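Local coordinates for protein cellulase (Bacteroides salanitronis, PDB 6WQY) that probably hydrolyses internal beta-1,4-glucosidic bonds of cellulose and related polysaccharides, this construct carrying the family 5 endoglucanase catalytic domain, at residues L33-G38 / P342-A347; G71-R76 / G112-I117. All blocks are in the same frame, centred on the assembly; numbering follows the deposited sequence.

Overall arrangement
From the N terminus, the chain lays down strand 34-37, the first of eight parallel barrel strands, then helix 61-70 and strand 74-77. Helix 95-110 carries it back to strand 114-118, where contact 2 closes a short loop with 35 residues between its segments. Four more barrel strands follow before strand 342-346 returns to strand 34-37 in contact 1, closing the barrel after 303 intervening residues. Contact 2 is therefore nested inside the loop of contact 1. Their centres lie about 9 Å apart because strands 34-37 and 74-77 are neighbours. Asn36 OD1 and Arg76 NH1, 2.8 Å apart in a probable hydrogen bond, link the two contacts inside the barrel.

Contact 1 of 2, residues L33-G38 / P342-A347; sequences LGWNLG and PFYWDA
The closing seam of the TIM barrel joins its first strand, at Gly34, to its last, at Phe343 and Tyr344. Parallel pairing shows in Gly34, whose N donates to Pro342 O (2.9 Å) and whose O accepts Tyr344 N (3.0 Å). Tyr344 O then takes Asn36 N at 2.7 Å and, weakly, Asn36 ND2; Asn36 OD1 is bound by Arg76. Further along, Gly38 N donates to Asp346 O at 2.9 Å.

On the helix-facing side, Trp35 NE1 meets Asp346 OD2 at 2.9 Å, on its anti side but tilted out of the carboxylate plane, a bent bond of 131° at the hydrogen. Having CG anti to the backbone N (chi1 -176°) brings the indole across to Asp346, with ring and carboxylate planes 58° apart. His362 and Leu359 also bind this carboxylate. An alanine at Trp35 would probably deprive Asp346 OD2 of one donor and open a gap beside Leu63 and Leu67 of helix 61-70.

Inside the barrel, Gly34 CA sits over the Phe343 ring in a CH-pi contact, 3.8 Å from the centroid. At the C-terminal end of the strands, Gly38 CA lies over a face of Trp345, 4.0 Å from the centroid of its six-membered ring.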
ATOM      1  N   LEU A  33      -1.598  -7.417  10.519  1.00 10.21           N
ATOM      2  CA  LEU A  33      -1.240  -6.008  10.673  1.00  9.77           C
ATOM      3  C   LEU A  33      -0.031  -5.728   9.802  1.00  9.27           C
ATOM      4  O   LEU A  33       0.978  -6.445   9.884  1.00 10.06           O
ATOM      5  CB  LEU A  33      -0.902  -5.690  12.132  1.00 10.77           C
ATOM      6  CG  LEU A  33      -0.433  -4.264  12.415  1.00 10.79           C
ATOM      7  CD1 LEU A  33      -1.523  -3.241  12.100  1.00 12.37           C
ATOM      8  CD2 LEU A  33       0.016  -4.116  13.856  1.00 12.62           C
ATOM      9  N   GLY A  34      -0.116  -4.693   8.968  1.00  9.29           N
ATOM     10  CA  GLY A  34       0.942  -4.378   8.037  1.00  8.61           C
ATOM     11  C   GLY A  34       1.725  -3.119   8.379  1.00  8.27           C
ATOM     12  O   GLY A  34       1.313  -2.273   9.160  1.00  8.91           O
ATOM     13  N   TRP A  35       2.862  -2.990   7.697  1.00  8.61           N
ATOM     14  CA  TRP A  35       3.787  -1.878   7.861  1.00  8.78           C
ATOM     15  C   TRP A  35       4.430  -1.601   6.514  1.00  8.56           C
ATOM     16  O   TRP A  35       4.810  -2.535   5.808  1.00  9.20           O
ATOM     17  CB  TRP A  35       4.830  -2.257   8.899  1.00 10.10           C
ATOM     18  CG  TRP A  35       5.841  -1.220   9.298  1.00  9.52           C
ATOM     19  CD1 TRP A  35       5.739  -0.339  10.338  1.00  9.79           C
ATOM     20  CD2 TRP A  35       7.144  -1.026   8.735  1.00  9.05           C
ATOM     21  NE1 TRP A  35       6.904   0.390  10.465  1.00  9.75           N
ATOM     22  CE2 TRP A  35       7.783  -0.007   9.487  1.00  9.39           C
ATOM     23  CE3 TRP A  35       7.844  -1.629   7.689  1.00  9.51           C
ATOM     24  CZ2 TRP A  35       9.086   0.431   9.200  1.00  9.93           C
ATOM     25  CZ3 TRP A  35       9.123  -1.189   7.400  1.00 10.20           C
ATOM     26  CH2 TRP A  35       9.736  -0.179   8.165  1.00  9.70           C
ATOM     27  N   ASN A  36       4.569  -0.315   6.175  1.00  8.18           N
ATOM     28  CA  ASN A  36       5.224   0.104   4.944  1.00  8.27           C
ATOM     29  C   ASN A  36       6.667   0.519   5.177  1.00  8.48           C
ATOM     30  O   ASN A  36       6.946   1.343   6.056  1.00  8.51           O
ATOM     31  CB  ASN A  36       4.557   1.356   4.340  1.00  8.23           C
ATOM     32  CG  ASN A  36       3.299   1.066   3.566  1.00  8.33           C
ATOM     33  OD1 ASN A  36       3.347   0.838   2.354  1.00  8.46           O
ATOM     34  ND2 ASN A  36       2.167   1.116   4.243  1.00  8.66           N
ATOM     35  N   LEU A  37       7.558  -0.003   4.343  1.00  8.27           N
ATOM     36  CA  LEU A  37       8.961   0.422   4.278  1.00  8.57           C
ATOM     37  C   LEU A  37       9.035   1.686   3.419  1.00  8.26           C
ATOM     38  O   LEU A  37       9.347   1.661   2.230  1.00  8.75           O
ATOM     39  CB  LEU A  37       9.789  -0.708   3.683  1.00  8.69           C
ATOM     40  CG  LEU A  37      11.295  -0.475   3.618  1.00  8.53           C
ATOM     41  CD1 LEU A  37      11.902  -0.418   4.995  1.00 10.76           C
ATOM     42  CD2 LEU A  37      11.949  -1.541   2.771  1.00 10.51           C
ATOM     43  N   GLY A  38       8.666   2.826   4.022  1.00  7.80           N
ATOM     44  CA  GLY A  38       8.496   4.056   3.272  1.00  8.20           C
ATOM     45  C   GLY A  38       9.757   4.907   3.200  1.00  8.07           C
ATOM     46  O   GLY A  38      10.673   4.797   4.007  1.00  8.57           O
ATOM     47  N   PRO A 342      -4.865  -3.315   7.561  1.00  9.70           N
ATOM     48  CA  PRO A 342      -4.246  -1.993   7.422  1.00  9.52           C
ATOM     49  C   PRO A 342      -2.730  -2.068   7.449  1.00  9.56           C
ATOM     50  O   PRO A 342      -2.150  -2.839   8.226  1.00  9.79           O
ATOM     51  CB  PRO A 342      -4.769  -1.259   8.660  1.00 10.95           C
ATOM     52  CG  PRO A 342      -4.825  -2.355   9.719  1.00 11.25           C
ATOM     53  CD  PRO A 342      -5.182  -3.636   8.971  1.00 10.25           C
ATOM     54  N   PHE A 343      -2.083  -1.236   6.618  1.00  8.78           N
ATOM     55  CA  PHE A 343      -0.627  -1.132   6.541  1.00  8.17           C
ATOM     56  C   PHE A 343      -0.216   0.278   6.949  1.00  8.21           C
ATOM     57  O   PHE A 343      -0.496   1.247   6.234  1.00  8.99           O
ATOM     58  CB  PHE A 343      -0.128  -1.428   5.122  1.00  8.70           C
ATOM     59  CG  PHE A 343      -0.180  -2.893   4.740  1.00  8.08           C
ATOM     60  CD1 PHE A 343      -1.398  -3.536   4.528  1.00  9.62           C
ATOM     61  CD2 PHE A 343       0.983  -3.610   4.578  1.00  8.33           C
ATOM     62  CE1 PHE A 343      -1.435  -4.887   4.185  1.00  9.71           C
ATOM     63  CE2 PHE A 343       0.955  -4.952   4.227  1.00  9.69           C
ATOM     64  CZ  PHE A 343      -0.257  -5.586   4.027  1.00  9.84           C
ATOM     65  N   TYR A 344       0.452   0.388   8.090  1.00  8.23           N
ATOM     66  CA  TYR A 344       0.895   1.673   8.619  1.00  7.99           C
ATOM     67  C   TYR A 344       2.006   2.258   7.750  1.00  7.78           C
ATOM     68  O   TYR A 344       2.919   1.544   7.331  1.00  8.83           O
ATOM     69  CB  TYR A 344       1.383   1.445  10.068  1.00  8.99           C
ATOM     70  CG  TYR A 344       1.949   2.692  10.703  1.00  8.73           C
ATOM     71  CD1 TYR A 344       1.137   3.590  11.386  1.00  9.13           C
ATOM     72  CD2 TYR A 344       3.298   3.014  10.554  1.00  8.97           C
ATOM     73  CE1 TYR A 344       1.655   4.759  11.906  1.00  9.42           C
ATOM     74  CE2 TYR A 344       3.811   4.184  11.059  1.00  9.18           C
ATOM     75  CZ  TYR A 344       2.983   5.051  11.735  1.00  9.27           C
ATOM     76  OH  TYR A 344       3.461   6.244  12.235  1.00 10.78           O
ATOM     77  N   TRP A 345       1.938   3.567   7.488  1.00  7.98           N
ATOM     78  CA  TRP A 345       2.938   4.250   6.666  1.00  8.13           C
ATOM     79  C   TRP A 345       4.116   4.714   7.518  1.00  8.03           C
ATOM     80  O   TRP A 345       3.991   5.667   8.295  1.00  9.34           O
ATOM     81  CB  TRP A 345       2.318   5.459   5.951  1.00  8.89           C
ATOM     82  CG  TRP A 345       3.337   6.200   5.131  1.00  8.89           C
ATOM     83  CD1 TRP A 345       3.877   7.407   5.401  1.00  9.37           C
ATOM     84  CD2 TRP A 345       3.989   5.724   3.951  1.00  8.40           C
ATOM     85  NE1 TRP A 345       4.825   7.732   4.458  1.00  9.61           N
ATOM     86  CE2 TRP A 345       4.914   6.708   3.553  1.00  9.19           C
ATOM     87  CE3 TRP A 345       3.858   4.571   3.170  1.00  8.77           C
ATOM     88  CZ2 TRP A 345       5.715   6.560   2.420  1.00 10.16           C
ATOM     89  CZ3 TRP A 345       4.662   4.423   2.060  1.00  9.48           C
ATOM     90  CH2 TRP A 345       5.572   5.412   1.693  1.00 10.45           C
ATOM     91  N   ASP A 346       5.274   4.082   7.338  1.00  8.84           N
ATOM     92  CA  ASP A 346       6.480   4.412   8.110  1.00  9.12           C
ATOM     93  C   ASP A 346       7.541   4.971   7.158  1.00  8.92           C
ATOM     94  O   ASP A 346       8.294   4.230   6.515  1.00  9.21           O
ATOM     95  CB  ASP A 346       6.991   3.198   8.887  1.00  9.50           C
ATOM     96  CG  ASP A 346       8.075   3.546   9.877  1.00 10.11           C
ATOM     97  OD1 ASP A 346       8.979   4.330   9.518  1.00 10.50           O
ATOM     98  OD2 ASP A 346       8.028   3.026  11.020  1.00 10.67           O
ATOM     99  N   ALA A 347       7.637   6.304   7.099  1.00  9.58           N
ATOM    100  CA  ALA A 347       8.605   6.970   6.242  1.00 10.18           C
ATOM    101  C   ALA A 347       9.992   7.007   6.863  1.00 10.34           C
ATOM    102  O   ALA A 347      10.913   7.514   6.238  1.00 11.16           O
ATOM    103  CB  ALA A 347       8.141   8.406   5.942  1.00 11.49           C
TER

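Contact 2 of 2, residues G71-R76 / G112-I117; sequences GFTSVR and GLNAII
Thr73 and Asn114 begin a run of three backbone hydrogen bonds. Asn114 N donates to Thr73 O at 3.0 Å, in the plane of that carbonyl. Val75 N follows with Asn114 O, and Val75 O then accepts Ile116 N, each at 2.9 Å. This donor and acceptor pattern sets Ser74 against Asn114 and Arg76 against Ile116 in parallel register, and the axes of strands 74-76 and 114-117 diverge by just 13°. Closely approaching CA-H groups supplement the bonds, as where Ala115 CA comes 3.2 Å from Val75 O.

A water extends the polar pairing beyond the strand ends, donating to both Thr73 O and Gly112 O. Thr73 O thus accepts from this water as well as from Asn114 N. Gly112, like Gly71, ends the preceding helix in a Schellman motif with positive phi. The two strands belong to a right-handed beta-alpha-beta unit of the TIM barrel, crossed over by helix 95-110.

Among side-chain bonds, Asn114 ND2 donates to Ser74 OG at 3.1 Å, and the hydroxyl oxygen lies in the amide plane. Gln17 NE2 on Asn114 OD1 and Ser74 OG on ND2 together fix the amide's rotation; Ser74 OG is in turn bonded to Leu31 O.

Apolar packing divides between the two faces. Toward helix 61-70, Val75 CG2 meets Leu113 CD1 at 3.9 Å, both side chains reaching Phe64. Inside the barrel, the extended Arg76 chain passes Ile116, with CG 4.2 Å from CB, before its guanidinium forms salt bridges with Glu170 and Glu309 and a hydrogen bond with Asn36 OD1. Apart from these apolar pairs, with CG beside its backbone N (chi1 -61°), Leu113 brings its other methyl, CD2, into a close methyl-to-carbonyl contact 3.2 Å from Phe72 O.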
ATOM      1  N   GLY A  71       5.437  -8.003  16.215  1.00 11.99           N
ATOM      2  CA  GLY A  71       4.117  -8.525  15.968  1.00 12.33           C
ATOM      3  C   GLY A  71       3.460  -8.096  14.680  1.00 11.16           C
ATOM      4  O   GLY A  71       2.264  -8.375  14.497  1.00 12.11           O
ATOM      5  N   PHE A  72       4.183  -7.445  13.782  1.00 10.96           N
ATOM      6  CA  PHE A  72       3.635  -7.210  12.454  1.00 10.04           C
ATOM      7  C   PHE A  72       3.575  -8.521  11.678  1.00 10.40           C
ATOM      8  O   PHE A  72       4.363  -9.440  11.906  1.00 11.93           O
ATOM      9  CB  PHE A  72       4.488  -6.177  11.712  1.00 10.82           C
ATOM     10  CG  PHE A  72       4.285  -4.782  12.214  1.00  9.60           C
ATOM     11  CD1 PHE A  72       3.229  -4.005  11.744  1.00  9.92           C
ATOM     12  CD2 PHE A  72       5.109  -4.249  13.197  1.00 10.98           C
ATOM     13  CE1 PHE A  72       3.015  -2.733  12.212  1.00 10.08           C
ATOM     14  CE2 PHE A  72       4.891  -2.963  13.674  1.00 11.75           C
ATOM     15  CZ  PHE A  72       3.839  -2.205  13.188  1.00 10.59           C
ATOM     16  N   THR A  73       2.618  -8.595  10.750  1.00  9.84           N
ATOM     17  CA  THR A  73       2.363  -9.777   9.932  1.00 10.56           C
ATOM     18  C   THR A  73       2.913  -9.647   8.522  1.00  9.46           C
ATOM     19  O   THR A  73       3.358 -10.645   7.919  1.00 10.12           O
ATOM     20  CB  THR A  73       0.843 -10.002   9.813  1.00 10.86           C
ATOM     21  OG1 THR A  73       0.216  -9.803  11.081  1.00 11.88           O
ATOM     22  CG2 THR A  73       0.528 -11.395   9.269  1.00 11.98           C
ATOM     23  N   SER A  74       2.831  -8.431   7.971  1.00  9.20           N
ATOM     24  CA  SER A  74       3.057  -8.196   6.557  1.00  9.07           C
ATOM     25  C   SER A  74       3.765  -6.861   6.362  1.00  9.11           C
ATOM     26  O   SER A  74       3.534  -5.916   7.118  1.00  9.50           O
ATOM     27  CB  SER A  74       1.713  -8.139   5.812  1.00  9.37           C
ATOM     28  OG  SER A  74       0.956  -9.321   6.027  1.00 10.03           O
ATOM     29  N   VAL A  75       4.585  -6.768   5.314  1.00  8.68           N
ATOM     30  CA  VAL A  75       5.276  -5.525   4.979  1.00  8.33           C
ATOM     31  C   VAL A  75       5.000  -5.160   3.535  1.00  8.65           C
ATOM     32  O   VAL A  75       5.225  -5.973   2.627  1.00 10.61           O
ATOM     33  CB  VAL A  75       6.792  -5.651   5.206  1.00  8.95           C
ATOM     34  CG1 VAL A  75       7.500  -4.379   4.817  1.00 10.51           C
ATOM     35  CG2 VAL A  75       7.072  -5.980   6.652  1.00 11.62           C
ATOM     36  N   ARG A  76       4.588  -3.913   3.307  1.00  7.71           N
ATOM     37  CA  ARG A  76       4.524  -3.360   1.965  1.00  7.85           C
ATOM     38  C   ARG A  76       5.836  -2.658   1.685  1.00  7.60           C
ATOM     39  O   ARG A  76       6.319  -1.857   2.498  1.00  8.22           O
ATOM     40  CB  ARG A  76       3.333  -2.415   1.841  1.00  7.77           C
ATOM     41  CG  ARG A  76       3.150  -1.775   0.466  1.00  8.23           C
ATOM     42  CD  ARG A  76       1.767  -1.186   0.344  1.00  7.64           C
ATOM     43  NE  ARG A  76       1.471  -0.447  -0.875  1.00  7.93           N
ATOM     44  CZ  ARG A  76       1.607   0.862  -1.035  1.00  7.13           C
ATOM     45  NH1 ARG A  76       2.181   1.616  -0.111  1.00  7.86           N
ATOM     46  NH2 ARG A  76       1.155   1.409  -2.156  1.00  8.22           N
ATOM     47  N   GLY A 112       9.621 -14.376   8.287  1.00 11.74           N
ATOM     48  CA  GLY A 112       8.296 -14.944   8.418  1.00 13.31           C
ATOM     49  C   GLY A 112       7.178 -13.961   8.185  1.00 11.60           C
ATOM     50  O   GLY A 112       6.090 -14.126   8.744  1.00 12.13           O
ATOM     51  N   LEU A 113       7.416 -12.937   7.379  1.00 10.50           N
ATOM     52  CA  LEU A 113       6.435 -11.916   7.060  1.00 10.19           C
ATOM     53  C   LEU A 113       5.921 -12.107   5.641  1.00 10.11           C
ATOM     54  O   LEU A 113       6.641 -12.590   4.758  1.00 11.72           O
ATOM     55  CB  LEU A 113       7.079 -10.535   7.183  1.00 10.24           C
ATOM     56  CG  LEU A 113       7.609 -10.181   8.571  1.00 10.96           C
ATOM     57  CD1 LEU A 113       8.601  -9.041   8.509  1.00 12.62           C
ATOM     58  CD2 LEU A 113       6.451  -9.827   9.494  1.00 13.23           C
ATOM     59  N   ASN A 114       4.673 -11.702   5.409  1.00  9.66           N
ATOM     60  CA  ASN A 114       4.207 -11.520   4.044  1.00  9.37           C
ATOM     61  C   ASN A 114       4.809 -10.228   3.492  1.00  9.62           C
ATOM     62  O   ASN A 114       5.227  -9.355   4.256  1.00  9.57           O
ATOM     63  CB  ASN A 114       2.691 -11.423   3.978  1.00 10.57           C
ATOM     64  CG  ASN A 114       2.003 -12.619   4.574  1.00 11.93           C
ATOM     65  OD1 ASN A 114       2.341 -13.765   4.291  1.00 11.93           O
ATOM     66  ND2 ASN A 114       1.003 -12.346   5.404  1.00 13.72           N
ATOM     67  N   ALA A 115       4.850 -10.095   2.167  1.00  9.51           N
ATOM     68  CA  ALA A 115       5.457  -8.937   1.523  1.00  9.44           C
ATOM     69  C   ALA A 115       4.651  -8.523   0.310  1.00  8.88           C
ATOM     70  O   ALA A 115       4.173  -9.381  -0.438  1.00  9.99           O
ATOM     71  CB  ALA A 115       6.892  -9.253   1.088  1.00 10.97           C
ATOM     72  N   ILE A 116       4.541  -7.213   0.091  1.00  8.31           N
ATOM     73  CA  ILE A 116       3.937  -6.658  -1.116  1.00  8.07           C
ATOM     74  C   ILE A 116       5.008  -5.824  -1.807  1.00  8.16           C
ATOM     75  O   ILE A 116       5.650  -5.007  -1.149  1.00  9.42           O
ATOM     76  CB  ILE A 116       2.734  -5.750  -0.792  1.00  8.40           C
ATOM     77  CG1 ILE A 116       1.672  -6.485   0.031  1.00  9.83           C
ATOM     78  CG2 ILE A 116       2.138  -5.189  -2.087  1.00  9.70           C
ATOM     79  CD1 ILE A 116       0.510  -5.603   0.451  1.00 10.81           C
ATOM     80  N   ILE A 117       5.189  -5.991  -3.122  1.00  7.92           N
ATOM     81  CA  ILE A 117       6.028  -5.083  -3.911  1.00  8.26           C
ATOM     82  C   ILE A 117       5.147  -4.454  -4.990  1.00  7.38           C
ATOM     83  O   ILE A 117       4.147  -5.038  -5.413  1.00  8.49           O
ATOM     84  CB  ILE A 117       7.260  -5.769  -4.532  1.00  8.52           C
ATOM     85  CG1 ILE A 117       6.882  -6.959  -5.412  1.00  9.42           C
ATOM     86  CG2 ILE A 117       8.237  -6.178  -3.428  1.00  9.93           C
ATOM     87  CD1 ILE A 117       8.052  -7.587  -6.143  1.00 10.53           C
TER
HETATM   88  O   HOH W   1       3.699 -12.978   9.400  1.00 15.61           O